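Local coordinates for protein particle-associated lyase (Acinetobacter bacteriophage AP22, PDB 4Y9V) that probably cleaves the capsular polysaccharide of Acinetobacter baumannii as a trimeric tailspike lyase, its chain holding a bound capsular glycan, at residues A[49-54]-A[60-65]; A[569-572]-A[577-580]. All coordinates share one frame; numbering follows the deposited sequence. Where two conformers were deposited one is given.

Contact 1: A[49-54]-A[60-65]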
loop_
_atom_site.group_PDB
_atom_site.type_symbol
_atom_site.label_atom_id
_atom_site.label_comp_id
_atom_site.label_asym_id
_atom_site.label_seq_id
_atom_site.Cartn_x
_atom_site.Cartn_y
_atom_site.Cartn_z
ATOM N N THR A 49 10.983 -19.744 43.911
ATOM C CA THR A 49 11.391 -19.359 45.251
ATOM C C THR A 49 10.209 -18.885 46.065
ATOM O O THR A 49 10.089 -19.167 47.278
ATOM C CB THR A 49 12.514 -18.296 45.221
ATOM O OG1 THR A 49 12.036 -17.155 44.583
ATOM C CG2 THR A 49 13.789 -18.850 44.647
ATOM N N TYR A 50 9.280 -18.129 45.463
ATOM C CA TYR A 50 8.073 -17.710 46.079
ATOM C C TYR A 50 7.165 -18.877 46.464
ATOM O O TYR A 50 6.570 -18.903 47.558
ATOM C CB TYR A 50 7.259 -16.714 45.191
ATOM C CG TYR A 50 7.641 -15.268 45.438
ATOM C CD1 TYR A 50 8.719 -14.672 44.811
ATOM C CD2 TYR A 50 6.882 -14.502 46.290
ATOM C CE1 TYR A 50 9.024 -13.329 45.072
ATOM C CE2 TYR A 50 7.174 -13.169 46.553
ATOM C CZ TYR A 50 8.245 -12.599 45.943
ATOM O OH TYR A 50 8.588 -11.275 46.175
ATOM N N LEU A 51 7.021 -19.848 45.568
ATOM C CA LEU A 51 6.216 -21.016 45.885
ATOM C C LEU A 51 6.743 -21.717 47.120
ATOM O O LEU A 51 5.991 -22.104 48.030
ATOM C CB LEU A 51 6.171 -21.979 44.677
ATOM C CG LEU A 51 5.398 -21.434 43.459
ATOM C CD1 LEU A 51 5.656 -22.305 42.262
ATOM C CD2 LEU A 51 3.935 -21.373 43.693
ATOM N N LYS A 52 8.059 -21.919 47.199
ATOM C CA LYS A 52 8.642 -22.550 48.373
ATOM C C LYS A 52 8.391 -21.712 49.605
ATOM O O LYS A 52 7.925 -22.218 50.656
ATOM C CB LYS A 52 10.146 -22.768 48.234
ATOM C CG LYS A 52 10.774 -23.431 49.482
ATOM C CD LYS A 52 10.560 -24.924 49.486
ATOM C CE LYS A 52 11.052 -25.559 50.752
ATOM N NZ LYS A 52 10.302 -25.114 51.966
ATOM N N LYS A 53 8.692 -20.433 49.557
ATOM C CA LYS A 53 8.668 -19.616 50.770
ATOM C C LYS A 53 7.248 -19.476 51.287
ATOM O O LYS A 53 7.028 -19.434 52.510
ATOM C CB LYS A 53 9.345 -18.264 50.518
ATOM C CG LYS A 53 9.597 -17.471 51.758
ATOM C CD LYS A 53 10.382 -18.212 52.819
ATOM C CE LYS A 53 10.961 -17.272 53.874
ATOM N NZ LYS A 53 11.470 -18.070 55.053
ATOM N N MET A 54 6.270 -19.372 50.395
ATOM C CA MET A 54 4.884 -19.252 50.743
ATOM C C MET A 54 4.195 -20.601 51.002
ATOM O O MET A 54 3.019 -20.654 51.349
ATOM C CB MET A 54 4.125 -18.468 49.664
ATOM C CG MET A 54 4.592 -17.035 49.577
ATOM S SD MET A 54 3.745 -16.059 48.318
ATOM C CE MET A 54 2.085 -16.036 48.977
ATOM N N GLU A 60 -1.204 -26.183 43.022
ATOM C CA GLU A 60 -2.279 -25.494 43.722
ATOM C C GLU A 60 -2.558 -24.151 43.064
ATOM O O GLU A 60 -1.780 -23.667 42.252
ATOM C CB GLU A 60 -1.901 -25.294 45.206
ATOM C CG GLU A 60 -1.879 -26.632 45.947
ATOM C CD GLU A 60 -1.392 -26.547 47.362
ATOM O OE1 GLU A 60 -0.523 -25.712 47.765
ATOM O OE2 GLU A 60 -1.752 -27.547 48.060
ATOM N N ASP A 61 -3.667 -23.504 43.432
ATOM C CA ASP A 61 -3.918 -22.141 42.968
ATOM C C ASP A 61 -2.771 -21.227 43.406
ATOM O O ASP A 61 -2.469 -21.144 44.603
ATOM C CB ASP A 61 -5.259 -21.677 43.573
ATOM C CG ASP A 61 -5.752 -20.315 43.144
ATOM O OD1 ASP A 61 -5.146 -19.678 42.265
ATOM O OD2 ASP A 61 -6.806 -19.897 43.685
ATOM N N ILE A 62 -2.158 -20.544 42.450
ATOM C CA ILE A 62 -1.052 -19.658 42.721
ATOM C C ILE A 62 -1.465 -18.184 42.771
ATOM O O ILE A 62 -0.598 -17.322 42.841
ATOM C CB ILE A 62 0.117 -19.859 41.733
ATOM C CG1 ILE A 62 -0.220 -19.357 40.325
ATOM C CG2 ILE A 62 0.613 -21.295 41.749
ATOM C CD1 ILE A 62 0.996 -19.167 39.437
ATOM N N SER A 63 -2.772 -17.910 42.800
ATOM C CA SER A 63 -3.224 -16.511 42.854
ATOM C C SER A 63 -2.566 -15.710 43.980
ATOM O O SER A 63 -2.129 -14.570 43.757
ATOM C CB SER A 63 -4.719 -16.465 43.041
ATOM O OG SER A 63 -5.405 -17.014 41.912
ATOM N N THR A 64 -2.507 -16.270 45.177
ATOM C CA THR A 64 -1.929 -15.520 46.284
ATOM C C THR A 64 -0.457 -15.270 46.045
ATOM O O THR A 64 0.103 -14.256 46.555
ATOM C CB THR A 64 -2.102 -16.194 47.654
ATOM O OG1 THR A 64 -1.444 -17.451 47.667
ATOM C CG2 THR A 64 -3.554 -16.290 48.053
ATOM N N VAL A 65 0.233 -16.145 45.340
ATOM C CA VAL A 65 1.649 -16.018 45.058
ATOM C C VAL A 65 1.880 -14.903 44.048
ATOM O O VAL A 65 2.727 -14.042 44.264
ATOM C CB VAL A 65 2.245 -17.368 44.587
ATOM C CG1 VAL A 65 3.735 -17.227 44.416
ATOM C CG2 VAL A 65 1.917 -18.460 45.588
#
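V65 pushes both its methyls against helix 47-54 and is the centre of the tight part of this contact. Its CG1, anti to the backbone N (chi1 -175°), lies 3.6 Å from Y50 CB and approaches the tyrosine at the root of its side chain. The other methyl, CG2, faces L51, whose chain runs roughly perpendicular to that of V65; L51 CD2 stands 4.0 Å from V65 CG2 and 3.8 Å from I62 CG2, so one leucine methyl bridges two residues of segment 60-65. L47, one turn before L51 on helix 47-54, also packs on I62 and V65. The looser side is made by M54 and T64. M54 runs past V65 in the opposite direction, with SD 3.9 Å from V65 CA; a bend at chi3 (65°) carries CE over the backbone of the second segment, 3.6 Å from T64 O. T64 itself is exposed, and CE comes only to 4.0 Å from T64 OG1. The phenol of Y50 leaves this apolar patch, its OH hydrogen-bonded to D72 just beyond helix 63-71. D61 helps to fix the start of that helix: OD1 takes S63 OG at 2.7 Å, close to the carboxylate plane on the syn side, and S63 N from above that plane, while N87 N is a further donor to the same oxygen. The N–H bond closes an Asx turn with I62 at the N-cap. Two short helices joined by a loop and packed through aliphatic side chains thus make a helix-loop-helix arrangement near the N-terminal end of the tailspike.

Contact 2: A[569-572]-A[577-580]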
loop_
_atom_site.group_PDB
_atom_site.type_symbol
_atom_site.label_atom_id
_atom_site.label_comp_id
_atom_site.label_asym_id
_atom_site.label_seq_id
_atom_site.Cartn_x
_atom_site.Cartn_y
_atom_site.Cartn_z
ATOM N N TRP A 569 -12.296 10.023 -49.260
ATOM C CA TRP A 569 -13.471 10.605 -49.888
ATOM C C TRP A 569 -13.131 11.943 -50.546
ATOM O O TRP A 569 -12.374 12.763 -50.036
ATOM C CB TRP A 569 -14.563 10.875 -48.857
ATOM C CG TRP A 569 -15.385 9.697 -48.459
ATOM C CD1 TRP A 569 -15.405 8.467 -49.051
ATOM C CD2 TRP A 569 -16.377 9.661 -47.424
ATOM N NE1 TRP A 569 -16.322 7.674 -48.434
ATOM C CE2 TRP A 569 -16.960 8.371 -47.448
ATOM C CE3 TRP A 569 -16.866 10.593 -46.498
ATOM C CZ2 TRP A 569 -17.979 8.002 -46.587
ATOM C CZ3 TRP A 569 -17.878 10.208 -45.652
ATOM C CH2 TRP A 569 -18.428 8.908 -45.692
ATOM N N ASP A 570 -13.806 12.137 -51.686
ATOM C CA ASP A 570 -13.949 13.444 -52.306
ATOM C C ASP A 570 -15.439 13.623 -52.638
ATOM O O ASP A 570 -16.274 12.786 -52.265
ATOM C CB ASP A 570 -12.992 13.616 -53.469
ATOM C CG ASP A 570 -13.220 12.602 -54.568
ATOM O OD1 ASP A 570 -14.351 12.186 -54.746
ATOM O OD2 ASP A 570 -12.243 12.153 -55.200
ATOM N N ALA A 571 -15.787 14.688 -53.356
ATOM C CA ALA A 571 -17.193 14.949 -53.682
ATOM C C ALA A 571 -17.800 13.904 -54.605
ATOM O O ALA A 571 -19.025 13.871 -54.715
ATOM C CB ALA A 571 -17.340 16.354 -54.231
ATOM N N THR A 572 -16.974 13.091 -55.281
ATOM C CA THR A 572 -17.535 12.038 -56.137
ATOM C C THR A 572 -18.174 10.915 -55.371
ATOM O O THR A 572 -18.926 10.102 -55.924
ATOM C CB THR A 572 -16.511 11.429 -57.144
ATOM O OG1 THR A 572 -15.566 10.626 -56.461
ATOM C CG2 THR A 572 -15.827 12.529 -57.975
ATOM N N ASP A 577 -22.376 13.444 -60.439
ATOM C CA ASP A 577 -21.742 14.441 -61.290
ATOM C C ASP A 577 -21.466 15.619 -60.392
ATOM O O ASP A 577 -22.357 16.304 -59.936
ATOM C CB ASP A 577 -22.672 14.872 -62.420
ATOM C CG ASP A 577 -22.062 15.860 -63.371
ATOM O OD1 ASP A 577 -21.061 16.501 -63.029
ATOM O OD2 ASP A 577 -22.629 16.003 -64.469
ATOM N N THR A 578 -20.160 15.889 -60.087
ATOM C CA THR A 578 -19.829 16.942 -59.173
ATOM C C THR A 578 -20.014 18.328 -59.769
ATOM O O THR A 578 -19.879 19.303 -59.008
ATOM C CB THR A 578 -18.395 16.788 -58.617
ATOM O OG1 THR A 578 -17.523 16.772 -59.758
ATOM C CG2 THR A 578 -18.256 15.489 -57.859
ATOM N N ASN A 579 -20.371 18.472 -61.019
ATOM C CA ASN A 579 -20.726 19.717 -61.656
ATOM C C ASN A 579 -22.153 20.111 -61.281
ATOM O O ASN A 579 -22.502 21.280 -61.452
ATOM C CB ASN A 579 -20.718 19.625 -63.180
ATOM C CG ASN A 579 -19.359 19.522 -63.807
ATOM O OD1 ASN A 579 -18.339 19.770 -63.209
ATOM N ND2 ASN A 579 -19.482 19.164 -65.101
ATOM N N VAL A 580 -22.935 19.143 -60.825
ATOM C CA VAL A 580 -24.373 19.395 -60.528
ATOM C C VAL A 580 -24.505 19.768 -59.082
ATOM O O VAL A 580 -24.142 18.992 -58.169
ATOM C CB VAL A 580 -25.240 18.161 -60.789
ATOM C CG1 VAL A 580 -26.657 18.282 -60.251
ATOM C CG2 VAL A 580 -25.339 17.912 -62.286
#
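T578 meets both A571 and T572 through a single methyl, CG2, which makes all the close contacts across this small junction. It lies 3.6 Å from A571 O and 3.8 Å from A571 CB, touching the backbone and side chain of the alanine together, and its 3.8 Å approach to T572 CG2 is methyl to methyl, the two threonine side chains being set at a slant. With T578 OG1 held between N and C (chi1 58°), the methyl is the branch left facing A571 and T572. The next shell is polar and shapes each segment separately. D570 OD1 receives T572 OG1 at 2.6 Å through its syn lone pair and T572 N at 2.8 Å on the anti side, the latter tilted 29° from the carboxylate plane; this double grip fixes the rotation of the threonine and with it the position of its methyl. Across the gap, D577 OD1 accepts N579 N at 2.9 Å from above its carboxylate plane, and V580 N bonds back to D577 O, so T578 rides at the second position of a type I turn. Farther out, N575 ND2 binds A571 O, tying the intervening residues to the same carbonyl that T578 CG2 touches. W569 stacks on F573, meets F574 edge-to-face, and gives its O to R540 of a second subunit, where T537 also packs against A571. Two Asx turns, the second coinciding with a type I beta turn, thus shape a long loop between strands of the C-terminal Ig-like region, at a subunit interface.

In the fold
Following the chain from the N terminus, contact 1 comes first: five residues without helix or strand separate its segments, and the short loop closes as helix 63-71 starts against helix 47-54. The chain then winds through a first Ig-like region and the long run of mostly parallel strands, which between them line the glycan pocket, before contact 2 closes a four-residue excursion within the loop between strands 555-561 and 586-594. The two contacts are in series, neither nesting nor crossing. They lie on opposite sides of the chain's centre, their own centres about 111 Å apart, yet residues at both touch the second subunit of the trimer.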